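Local coordinates for protein glycoside hydrolase family 31 (Trueperella pyogenes, PDB 5I0F) that probably degrades cycloalternan by hydrolysing its alpha-glucosidic bonds, working through a covalent glycosyl-enzyme intermediate as a family 31 glycoside hydrolase, at residues 8-13 and 474-479; 176-181 and 185-190; 195-200 and 206-211. One frame throughout, in Å; residues are numbered along the deposited sequence.

Contact 1 of 3, residues 8-13 and 474-479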
loop_
_atom_site.group_PDB
_atom_site.type_symbol
_atom_site.label_atom_id
_atom_site.label_comp_id
_atom_site.label_asym_id
_atom_site.label_seq_id
_atom_site.Cartn_x
_atom_site.Cartn_y
_atom_site.Cartn_z
ATOM N N GLY A 8 13.042 -0.959 19.433
ATOM C CA GLY A 8 13.861 -1.331 18.304
ATOM C C GLY A 8 13.708 -0.411 17.105
ATOM O O GLY A 8 13.418 0.775 17.242
ATOM N N ILE A 9 13.914 -0.984 15.926
ATOM C CA ILE A 9 13.847 -0.233 14.669
ATOM C C ILE A 9 12.377 0.096 14.338
ATOM O O ILE A 9 12.093 1.079 13.637
ATOM C CB ILE A 9 14.544 -1.008 13.525
ATOM C CG1 ILE A 9 14.726 -0.131 12.270
ATOM C CG2 ILE A 9 13.810 -2.301 13.199
ATOM C CD1 ILE A 9 15.587 -0.804 11.210
ATOM N N GLU A 10 11.470 -0.728 14.857
ATOM C CA GLU A 10 10.004 -0.524 14.738
ATOM C C GLU A 10 9.503 -0.816 13.317
ATOM O O GLU A 10 8.564 -0.190 12.817
ATOM C CB GLU A 10 9.541 0.836 15.281
ATOM C CG GLU A 10 9.913 1.009 16.751
ATOM C CD GLU A 10 9.465 2.331 17.350
ATOM O OE1 GLU A 10 8.274 2.459 17.732
ATOM O OE2 GLU A 10 10.296 3.261 17.439
ATOM N N HIS A 11 10.147 -1.780 12.678
ATOM C CA HIS A 11 9.581 -2.479 11.508
ATOM C C HIS A 11 8.308 -3.167 12.063
ATOM O O HIS A 11 8.376 -3.809 13.089
ATOM C CB HIS A 11 10.635 -3.466 10.983
ATOM C CG HIS A 11 10.252 -4.221 9.744
ATOM N ND1 HIS A 11 9.139 -5.014 9.684
ATOM C CD2 HIS A 11 10.906 -4.414 8.574
ATOM C CE1 HIS A 11 9.055 -5.585 8.492
ATOM N NE2 HIS A 11 10.130 -5.247 7.801
ATOM N N PRO A 12 7.137 -3.029 11.402
ATOM C CA PRO A 12 5.922 -3.584 12.045
ATOM C C PRO A 12 5.856 -5.103 12.202
ATOM O O PRO A 12 5.030 -5.596 12.970
ATOM C CB PRO A 12 4.779 -3.076 11.162
ATOM C CG PRO A 12 5.415 -2.659 9.876
ATOM C CD PRO A 12 6.802 -2.196 10.237
ATOM N N TYR A 13 6.674 -5.843 11.457
ATOM C CA TYR A 13 6.675 -7.292 11.493
ATOM C C TYR A 13 8.015 -7.945 11.858
ATOM O O TYR A 13 8.153 -9.148 11.729
ATOM C CB TYR A 13 6.196 -7.811 10.131
ATOM C CG TYR A 13 4.808 -7.344 9.739
ATOM C CD1 TYR A 13 3.656 -7.864 10.356
ATOM C CD2 TYR A 13 4.629 -6.400 8.720
ATOM C CE1 TYR A 13 2.382 -7.440 9.981
ATOM C CE2 TYR A 13 3.368 -5.974 8.342
ATOM C CZ TYR A 13 2.243 -6.478 8.971
ATOM O OH TYR A 13 0.999 -6.014 8.543
ATOM N N GLY A 474 8.196 4.344 13.861
ATOM C CA GLY A 474 8.546 4.916 15.161
ATOM C C GLY A 474 7.289 5.439 15.807
ATOM O O GLY A 474 6.671 6.381 15.296
ATOM N N SER A 475 6.894 4.839 16.921
ATOM C CA SER A 475 5.678 5.254 17.603
ATOM C C SER A 475 5.785 6.684 18.174
ATOM O O SER A 475 4.762 7.335 18.375
ATOM C CB SER A 475 5.343 4.252 18.727
ATOM O OG SER A 475 6.277 4.410 19.788
ATOM N N ASP A 476 7.015 7.159 18.407
ATOM C CA ASP A 476 7.268 8.442 19.082
ATOM C C ASP A 476 7.762 9.543 18.136
ATOM O O ASP A 476 8.174 10.610 18.590
ATOM C CB ASP A 476 8.236 8.278 20.261
ATOM C CG ASP A 476 9.438 7.371 19.944
ATOM O OD1 ASP A 476 9.558 6.799 18.802
ATOM O OD2 ASP A 476 10.254 7.194 20.883
ATOM N N LEU A 477 7.680 9.305 16.823
ATOM C CA LEU A 477 7.946 10.360 15.848
ATOM C C LEU A 477 6.984 11.533 16.108
ATOM O O LEU A 477 5.944 11.334 16.710
ATOM C CB LEU A 477 7.807 9.831 14.416
ATOM C CG LEU A 477 8.717 8.668 13.978
ATOM C CD1 LEU A 477 8.546 8.420 12.483
ATOM C CD2 LEU A 477 10.171 8.881 14.331
ATOM N N ARG A 478 7.353 12.738 15.676
ATOM C CA ARG A 478 6.578 13.947 15.913
ATOM C C ARG A 478 6.177 14.601 14.597
ATOM O O ARG A 478 7.019 14.827 13.710
ATOM C CB ARG A 478 7.396 14.960 16.721
ATOM C CG ARG A 478 7.927 14.428 18.042
ATOM C CD ARG A 478 8.672 15.528 18.788
ATOM N NE ARG A 478 9.099 15.122 20.140
ATOM C CZ ARG A 478 8.298 15.028 21.207
ATOM N NH1 ARG A 478 8.800 14.636 22.381
ATOM N NH2 ARG A 478 7.005 15.316 21.125
ATOM N N TYR A 479 4.904 14.950 14.507
ATOM C CA TYR A 479 4.339 15.630 13.352
ATOM C C TYR A 479 3.851 17.013 13.781
ATOM O O TYR A 479 3.434 17.223 14.931
ATOM C CB TYR A 479 3.181 14.822 12.784
ATOM C CG TYR A 479 3.578 13.528 12.092
ATOM C CD1 TYR A 479 3.790 12.352 12.807
ATOM C CD2 TYR A 479 3.709 13.477 10.714
ATOM C CE1 TYR A 479 4.152 11.164 12.162
ATOM C CE2 TYR A 479 4.044 12.302 10.059
ATOM C CZ TYR A 479 4.258 11.140 10.778
ATOM O OH TYR A 479 4.610 10.003 10.067
#
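Glu-10 and Gly-474 bring the two loops together, their CA atoms 5.6 Å apart. Neither segment is helix or strand. Residues 474-477 form a type I beta turn, whose closing bond from Leu-477 N to Gly-474 O is weak at 3.4 Å. Gly-474 suits the first position of the turn because at its backbone angles a CB would be jammed against the preceding carbonyl oxygen, and such a CB would also run into Leu-477 CG. Glu-10 OE2 lies 3.3 Å from Gly-474 CA.

The side chain of Glu-10 does nearly all the bridging. Its CG stands anti to the carbonyl carbon (chi1 -59°) and the chain then runs extended, long enough to carry the carboxylate across to the turn. There Glu-10 OE1 accepts from Ser-475 N at 2.9 Å in an almost straight bond (168°), the donor lying above the carboxylate plane. Ser-475 OG adds a weak bond to the same oxygen at 3.5 Å.

Segment 8-13 belongs to the N-terminal isomaltosidase-like region and residues 474-479 to the loop after barrel strand 463-466, so the contact joins the N-terminal part to a loop of the family 31 TIM barrel. The side chain of Ser-475 lies about 5 Å from a bound calcium ion.

Two acids meet here: Glu-10 OE2 is 3.9 Å from Asp-476 OD1. Arg-7 probably eases the repulsion, since it forms salt bridges with Glu-10 OE2 and with Asp-476 OD2, while Arg-427 makes a second salt bridge to Glu-10 OE2. Within its own segment, His-11 offers ND1 to Tyr-13 N at 3.1 Å, the donor lying in the ring plane; this bond would help fix the rotation of the imidazole.

Contact 2 of 3, residues 176-181 and 185-190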
loop_
_atom_site.group_PDB
_atom_site.type_symbol
_atom_site.label_atom_id
_atom_site.label_comp_id
_atom_site.label_asym_id
_atom_site.label_seq_id
_atom_site.Cartn_x
_atom_site.Cartn_y
_atom_site.Cartn_z
ATOM N N VAL A 176 -15.845 -9.154 4.743
ATOM C CA VAL A 176 -15.089 -8.572 3.623
ATOM C C VAL A 176 -14.671 -7.168 3.996
ATOM O O VAL A 176 -15.496 -6.357 4.418
ATOM C CB VAL A 176 -15.911 -8.555 2.334
ATOM C CG1 VAL A 176 -15.124 -7.913 1.202
ATOM C CG2 VAL A 176 -16.325 -9.970 1.965
ATOM N N GLY A 177 -13.381 -6.893 3.842
ATOM C CA GLY A 177 -12.855 -5.575 4.104
ATOM C C GLY A 177 -11.422 -5.577 4.577
ATOM O O GLY A 177 -10.582 -6.389 4.133
ATOM N N PHE A 178 -11.175 -4.669 5.510
ATOM C CA PHE A 178 -9.861 -4.360 6.043
ATOM C C PHE A 178 -8.922 -3.740 5.007
ATOM O O PHE A 178 -7.691 -3.818 5.154
ATOM C CB PHE A 178 -9.236 -5.586 6.706
ATOM C CG PHE A 178 -10.133 -6.248 7.722
ATOM C CD1 PHE A 178 -10.426 -5.618 8.914
ATOM C CD2 PHE A 178 -10.658 -7.512 7.495
ATOM C CE1 PHE A 178 -11.233 -6.215 9.848
ATOM C CE2 PHE A 178 -11.453 -8.124 8.448
ATOM C CZ PHE A 178 -11.756 -7.472 9.619
ATOM N N GLY A 179 -9.521 -3.101 3.993
ATOM C CA GLY A 179 -8.790 -2.433 2.930
ATOM C C GLY A 179 -8.466 -3.379 1.789
ATOM O O GLY A 179 -9.145 -4.378 1.571
ATOM N N GLU A 180 -7.409 -3.049 1.055
ATOM C CA GLU A 180 -6.979 -3.878 -0.080
ATOM C C GLU A 180 -6.270 -5.136 0.456
ATOM O O GLU A 180 -5.243 -5.041 1.145
ATOM C CB GLU A 180 -6.075 -3.057 -0.993
ATOM C CG GLU A 180 -5.454 -3.805 -2.184
ATOM C CD GLU A 180 -4.476 -2.942 -2.942
ATOM O OE1 GLU A 180 -3.702 -2.194 -2.269
ATOM O OE2 GLU A 180 -4.460 -3.000 -4.212
ATOM N N ARG A 181 -6.822 -6.307 0.137
ATOM C CA ARG A 181 -6.256 -7.574 0.590
ATOM C C ARG A 181 -5.999 -8.477 -0.598
ATOM O O ARG A 181 -6.737 -8.455 -1.575
ATOM C CB ARG A 181 -7.173 -8.262 1.622
ATOM C CG ARG A 181 -7.453 -7.430 2.864
ATOM C CD ARG A 181 -6.231 -7.409 3.770
ATOM N NE ARG A 181 -6.265 -6.320 4.726
ATOM C CZ ARG A 181 -5.424 -6.179 5.757
ATOM N NH1 ARG A 181 -4.468 -7.071 6.014
ATOM N NH2 ARG A 181 -5.562 -5.126 6.541
ATOM N N LEU A 185 -11.002 -13.045 -0.513
ATOM C CA LEU A 185 -12.110 -12.094 -0.379
ATOM C C LEU A 185 -12.741 -12.143 1.014
ATOM O O LEU A 185 -12.912 -11.102 1.671
ATOM C CB LEU A 185 -13.187 -12.377 -1.434
ATOM C CG LEU A 185 -14.501 -11.587 -1.385
ATOM C CD1 LEU A 185 -14.230 -10.120 -1.601
ATOM C CD2 LEU A 185 -15.507 -12.097 -2.413
ATOM N N ASP A 186 -13.109 -13.356 1.438
ATOM C CA ASP A 186 -13.727 -13.567 2.740
ATOM C C ASP A 186 -12.602 -13.771 3.761
ATOM O O ASP A 186 -11.868 -14.761 3.718
ATOM C CB ASP A 186 -14.669 -14.778 2.667
ATOM C CG ASP A 186 -15.483 -14.995 3.927
ATOM O OD1 ASP A 186 -15.318 -14.282 4.962
ATOM O OD2 ASP A 186 -16.301 -15.940 3.865
ATOM N N GLN A 187 -12.470 -12.823 4.674
ATOM C CA GLN A 187 -11.447 -12.876 5.693
ATOM C C GLN A 187 -11.809 -13.748 6.908
ATOM O O GLN A 187 -10.975 -13.964 7.792
ATOM C CB GLN A 187 -11.120 -11.462 6.146
ATOM C CG GLN A 187 -10.533 -10.620 5.022
ATOM C CD GLN A 187 -9.086 -10.946 4.760
ATOM O OE1 GLN A 187 -8.251 -10.891 5.672
ATOM N NE2 GLN A 187 -8.766 -11.281 3.515
ATOM N N ARG A 188 -13.024 -14.272 6.960
ATOM C CA ARG A 188 -13.382 -15.176 8.076
ATOM C C ARG A 188 -12.429 -16.358 8.161
ATOM O O ARG A 188 -12.100 -16.976 7.138
ATOM C CB ARG A 188 -14.809 -15.655 7.964
ATOM C CG ARG A 188 -15.250 -16.426 9.197
ATOM C CD ARG A 188 -16.741 -16.687 9.196
ATOM N NE ARG A 188 -17.104 -17.274 10.477
ATOM C CZ ARG A 188 -18.336 -17.359 10.961
ATOM N NH1 ARG A 188 -19.382 -16.893 10.274
ATOM N NH2 ARG A 188 -18.509 -17.898 12.169
ATOM N N GLY A 189 -11.984 -16.666 9.384
ATOM C CA GLY A 189 -10.998 -17.716 9.612
ATOM C C GLY A 189 -9.547 -17.257 9.711
ATOM O O GLY A 189 -8.674 -18.052 10.066
ATOM N N LEU A 190 -9.283 -15.988 9.381
ATOM C CA LEU A 190 -7.936 -15.455 9.317
ATOM C C LEU A 190 -7.654 -14.542 10.507
ATOM O O LEU A 190 -8.584 -13.968 11.101
ATOM C CB LEU A 190 -7.726 -14.653 8.018
ATOM C CG LEU A 190 -7.933 -15.371 6.675
ATOM C CD1 LEU A 190 -7.593 -14.427 5.510
ATOM C CD2 LEU A 190 -7.122 -16.655 6.605
HETATM O O HOH W 1 -11.714 -8.698 2.419
#
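Leu-185 opens the second segment against Val-176, on the edge strand 174-179 of a five-stranded mixed sheet; the loop leading to strand 191-194 folds back over the strand it has just left. Its isobutyl group meets the valine obliquely, Leu-185 CD1 lying 3.7 Å from Val-176 CG1. Branched apolar side chains suit this buried seam, which continues from Leu-185 onto helix 537-551. Between these two segments the backbones are linked through a water, which accepts from Gly-177 N and donates to Leu-185 O, both at 2.8 Å, while Gln-187 bonds directly to Val-175 just before.

Asp-186 points its CB away from 176-181 and builds an Asx turn, its OD1 accepting from Arg-188 N at 3.0 Å; OD1 also takes Val-175 N, and OD2 meets His-174 ND1. Gln-187 then starts a type II beta turn ending at Leu-190, with Gly-189 taking the positive phi of its third position.

Chi1 of -63° sets Gln-187 CG at the edge of the Phe-178 ring, in plane, 4.0 Å from Phe-178 CD2, and the bend at chi2 then turns the amide toward Arg-181, with NE2 bonded to Gln-184 O. Arg-181, also bonded to Asp-193 O, would help hold the corner at Phe-178 with a side-on grip: Arg-181 NE and Arg-181 NH2 each donate to Phe-178 O at 2.9 Å, NE from above the carbonyl plane and NH2 within it.

Contact 3 of 3, residues 195-200 and 206-211. With GLC (alpha-D-glucopyranose), chain B.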
loop_
_atom_site.group_PDB
_atom_site.type_symbol
_atom_site.label_atom_id
_atom_site.label_comp_id
_atom_site.label_asym_id
_atom_site.label_seq_id
_atom_site.Cartn_x
_atom_site.Cartn_y
_atom_site.Cartn_z
ATOM N N VAL A 195 -1.934 -2.138 9.332
ATOM C CA VAL A 195 -0.788 -1.243 9.455
ATOM C C VAL A 195 -0.232 -1.032 8.050
ATOM O O VAL A 195 -0.086 -1.986 7.287
ATOM C CB VAL A 195 0.285 -1.778 10.444
ATOM C CG1 VAL A 195 0.919 -3.094 9.998
ATOM C CG2 VAL A 195 1.372 -0.734 10.683
ATOM N N VAL A 196 0.043 0.216 7.699
ATOM C CA VAL A 196 0.563 0.517 6.373
ATOM C C VAL A 196 1.969 -0.115 6.304
ATOM O O VAL A 196 2.784 0.049 7.221
ATOM C CB VAL A 196 0.605 2.026 6.138
ATOM C CG1 VAL A 196 1.374 2.366 4.882
ATOM C CG2 VAL A 196 -0.812 2.599 6.109
ATOM N N PHE A 197 2.226 -0.898 5.263
ATOM C CA PHE A 197 3.533 -1.576 5.134
ATOM C C PHE A 197 3.879 -1.827 3.682
ATOM O O PHE A 197 2.990 -2.129 2.866
ATOM C CB PHE A 197 3.546 -2.903 5.914
ATOM C CG PHE A 197 4.836 -3.656 5.789
ATOM C CD1 PHE A 197 5.988 -3.167 6.384
ATOM C CD2 PHE A 197 4.928 -4.805 5.050
ATOM C CE1 PHE A 197 7.193 -3.835 6.277
ATOM C CE2 PHE A 197 6.139 -5.481 4.926
ATOM C CZ PHE A 197 7.286 -4.985 5.529
ATOM N N GLU A 198 5.160 -1.701 3.356
ATOM C CA GLU A 198 5.639 -2.033 2.024
ATOM C C GLU A 198 6.129 -3.483 1.940
ATOM O O GLU A 198 7.278 -3.775 2.263
ATOM C CB GLU A 198 6.741 -1.087 1.547
ATOM C CG GLU A 198 6.986 -1.288 0.055
ATOM C CD GLU A 198 8.427 -1.161 -0.404
ATOM O OE1 GLU A 198 9.199 -0.351 0.157
ATOM O OE2 GLU A 198 8.755 -1.859 -1.393
ATOM N N GLN A 199 5.241 -4.379 1.510
ATOM C CA GLN A 199 5.593 -5.767 1.223
ATOM C C GLN A 199 5.938 -5.852 -0.246
ATOM O O GLN A 199 5.036 -5.721 -1.105
ATOM C CB GLN A 199 4.440 -6.712 1.591
ATOM C CG GLN A 199 4.644 -8.168 1.208
ATOM C CD GLN A 199 5.900 -8.765 1.768
ATOM O OE1 GLN A 199 6.168 -8.665 2.964
ATOM N NE2 GLN A 199 6.688 -9.379 0.914
ATOM N N TYR A 200 7.230 -6.045 -0.536
ATOM C CA TYR A 200 7.715 -6.064 -1.914
ATOM C C TYR A 200 7.448 -7.452 -2.483
ATOM O O TYR A 200 8.151 -8.397 -2.170
ATOM C CB TYR A 200 9.199 -5.679 -2.024
ATOM C CG TYR A 200 9.817 -5.842 -3.415
ATOM C CD1 TYR A 200 9.350 -5.115 -4.515
ATOM C CD2 TYR A 200 10.883 -6.712 -3.624
ATOM C CE1 TYR A 200 9.920 -5.269 -5.783
ATOM C CE2 TYR A 200 11.464 -6.863 -4.877
ATOM C CZ TYR A 200 10.978 -6.150 -5.960
ATOM O OH TYR A 200 11.563 -6.293 -7.201
ATOM N N HIS A 206 2.141 -13.380 2.055
ATOM C CA HIS A 206 2.546 -12.869 3.377
ATOM C C HIS A 206 1.421 -12.231 4.179
ATOM O O HIS A 206 1.626 -11.881 5.345
ATOM C CB HIS A 206 3.695 -11.874 3.210
ATOM C CG HIS A 206 4.955 -12.509 2.711
ATOM N ND1 HIS A 206 5.325 -12.484 1.385
ATOM C CD2 HIS A 206 5.927 -13.198 3.361
ATOM C CE1 HIS A 206 6.474 -13.129 1.234
ATOM N NE2 HIS A 206 6.855 -13.576 2.418
ATOM N N HIS A 207 0.245 -12.064 3.572
ATOM C CA HIS A 207 -0.950 -11.519 4.274
ATOM C C HIS A 207 -0.736 -10.087 4.793
ATOM O O HIS A 207 -1.112 -9.749 5.916
ATOM C CB HIS A 207 -1.390 -12.474 5.418
ATOM C CG HIS A 207 -1.508 -13.901 4.985
ATOM N ND1 HIS A 207 -2.573 -14.364 4.245
ATOM C CD2 HIS A 207 -0.680 -14.959 5.158
ATOM C CE1 HIS A 207 -2.399 -15.647 3.979
ATOM N NE2 HIS A 207 -1.261 -16.035 4.527
ATOM N N ARG A 208 -0.153 -9.246 3.950
ATOM C CA ARG A 208 0.137 -7.858 4.286
ATOM C C ARG A 208 -0.369 -6.974 3.153
ATOM O O ARG A 208 -0.769 -7.477 2.101
ATOM C CB ARG A 208 1.646 -7.685 4.461
ATOM C CG ARG A 208 2.193 -8.419 5.677
ATOM C CD ARG A 208 3.702 -8.553 5.577
ATOM N NE ARG A 208 4.253 -9.338 6.656
ATOM C CZ ARG A 208 5.403 -10.021 6.616
ATOM N NH1 ARG A 208 6.178 -10.068 5.528
ATOM N NH2 ARG A 208 5.780 -10.688 7.695
ATOM N N THR A 209 -0.371 -5.671 3.381
ATOM C CA THR A 209 -0.880 -4.737 2.383
ATOM C C THR A 209 -0.295 -3.325 2.569
ATOM O O THR A 209 0.062 -2.902 3.698
ATOM C CB THR A 209 -2.443 -4.700 2.423
ATOM O OG1 THR A 209 -2.941 -3.806 1.423
ATOM C CG2 THR A 209 -2.966 -4.260 3.767
ATOM N N TYR A 210 -0.243 -2.621 1.448
ATOM C CA TYR A 210 0.062 -1.215 1.378
ATOM C C TYR A 210 -1.097 -0.316 1.824
ATOM O O TYR A 210 -0.872 0.853 2.172
ATOM C CB TYR A 210 0.352 -0.780 -0.059
ATOM C CG TYR A 210 1.376 -1.530 -0.870
ATOM C CD1 TYR A 210 2.725 -1.178 -0.838
ATOM C CD2 TYR A 210 0.978 -2.531 -1.753
ATOM C CE1 TYR A 210 3.669 -1.846 -1.636
ATOM C CE2 TYR A 210 1.901 -3.193 -2.558
ATOM C CZ TYR A 210 3.247 -2.863 -2.492
ATOM O OH TYR A 210 4.179 -3.492 -3.318
ATOM N N LEU A 211 -2.320 -0.844 1.762
ATOM C CA LEU A 211 -3.541 -0.043 1.885
ATOM C C LEU A 211 -4.561 -0.730 2.809
ATOM O O LEU A 211 -5.641 -1.188 2.358
ATOM C CB LEU A 211 -4.126 0.185 0.489
ATOM C CG LEU A 211 -4.807 1.521 0.217
ATOM C CD1 LEU A 211 -5.340 1.560 -1.215
ATOM C CD2 LEU A 211 -5.930 1.791 1.195
HETATM C C1 GLC B . 12.176 -2.073 -5.927
HETATM C C2 GLC B . 10.789 -1.799 -6.511
HETATM C C3 GLC B . 10.167 -0.568 -5.863
HETATM C C4 GLC B . 10.105 -0.766 -4.356
HETATM C C5 GLC B . 11.537 -0.996 -3.864
HETATM C C6 GLC B . 11.627 -1.185 -2.359
HETATM O O2 GLC B . 10.892 -1.639 -7.929
HETATM O O3 GLC B . 8.846 -0.367 -6.392
HETATM O O4 GLC B . 9.497 0.379 -3.725
HETATM O O5 GLC B . 12.113 -2.152 -4.500
HETATM O O6 GLC B . 11.090 -2.450 -1.942
HETATM O O HOH W 2 0.393 -4.745 6.192
HETATM O O HOH W 3 6.773 -2.945 -3.008
#
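This is a buried polar and aromatic contact between the two arms of a loop, 195-200 and 206-211, joined by the short helix 203-206; the first arm supplies Glu-198 and Tyr-200 to the glycan pocket. The arms run 112° apart and pair poorly as backbones: Phe-197 N gives Thr-209 O a weak bond of 3.3 Å, and a water joins Val-195 O to Thr-209 N.

Side chains do more. Gln-199 CG lies anti to the backbone N, and a bend at chi2 puts the amide between two partners. Gln-199 OE1 accepts from Arg-208 NH1 at 2.9 Å; OE1 lies in the guanidinium plane, but NH1 comes in 35° off the carbonyl plane, while the amide stacks on the His-206 ring with planes 19° apart. A glutamine suits the spot by offering a flat face together with an acceptor; its NE2 is bonded to Lys-201 O. The extended Arg-208 runs beside Phe-197, with Arg-208 CD 4.0 Å from Phe-197 CE2.

Tyr-210 meets Glu-198 edge-on, Glu-198 CG lying 3.8 Å from Tyr-210 CE1. A water accepts from Tyr-210 OH, at 2.7 Å, and donates to Glu-198 OE2; Tyr-210 OH is also bonded to Asp-532 N.

Glu-198 OE2 takes a bond from glucose O6 whose 2.5 Å is doubtfully short, and a weak one from O4, as Tyr-200 presents a ring face to the sugar. The O6 and O4 hydroxyls thus approach one carboxylate oxygen, which would help to recognise the sugar together with its other partners Asp-532, His-78, Glu-593, Trp-429 and Arg-516; Tyr-210, through its water, probably helps to position Glu-198.

How the contacts relate
From the N terminus, the chain passes residues 8-13 early and meets 474-479 much later, so contact 1 closes a loop of 460 residues that ties the N-terminal region to the TIM barrel. Contacts 2 and 3 are both nested inside it. They follow in series: contact 2 closes a tight return after strand 174-179, then strand 191-194 leads into contact 3, which closes before strand 212-219. Contact 3 joins the others, with centres about 16 Å from contact 1 and 14 Å from contact 2. Pro-12 and Tyr-13 pack on Phe-197 and Val-195, while Glu-180 probably hydrogen-bonds to Thr-209 and Leu-211. Contacts 1 and 2 do not touch.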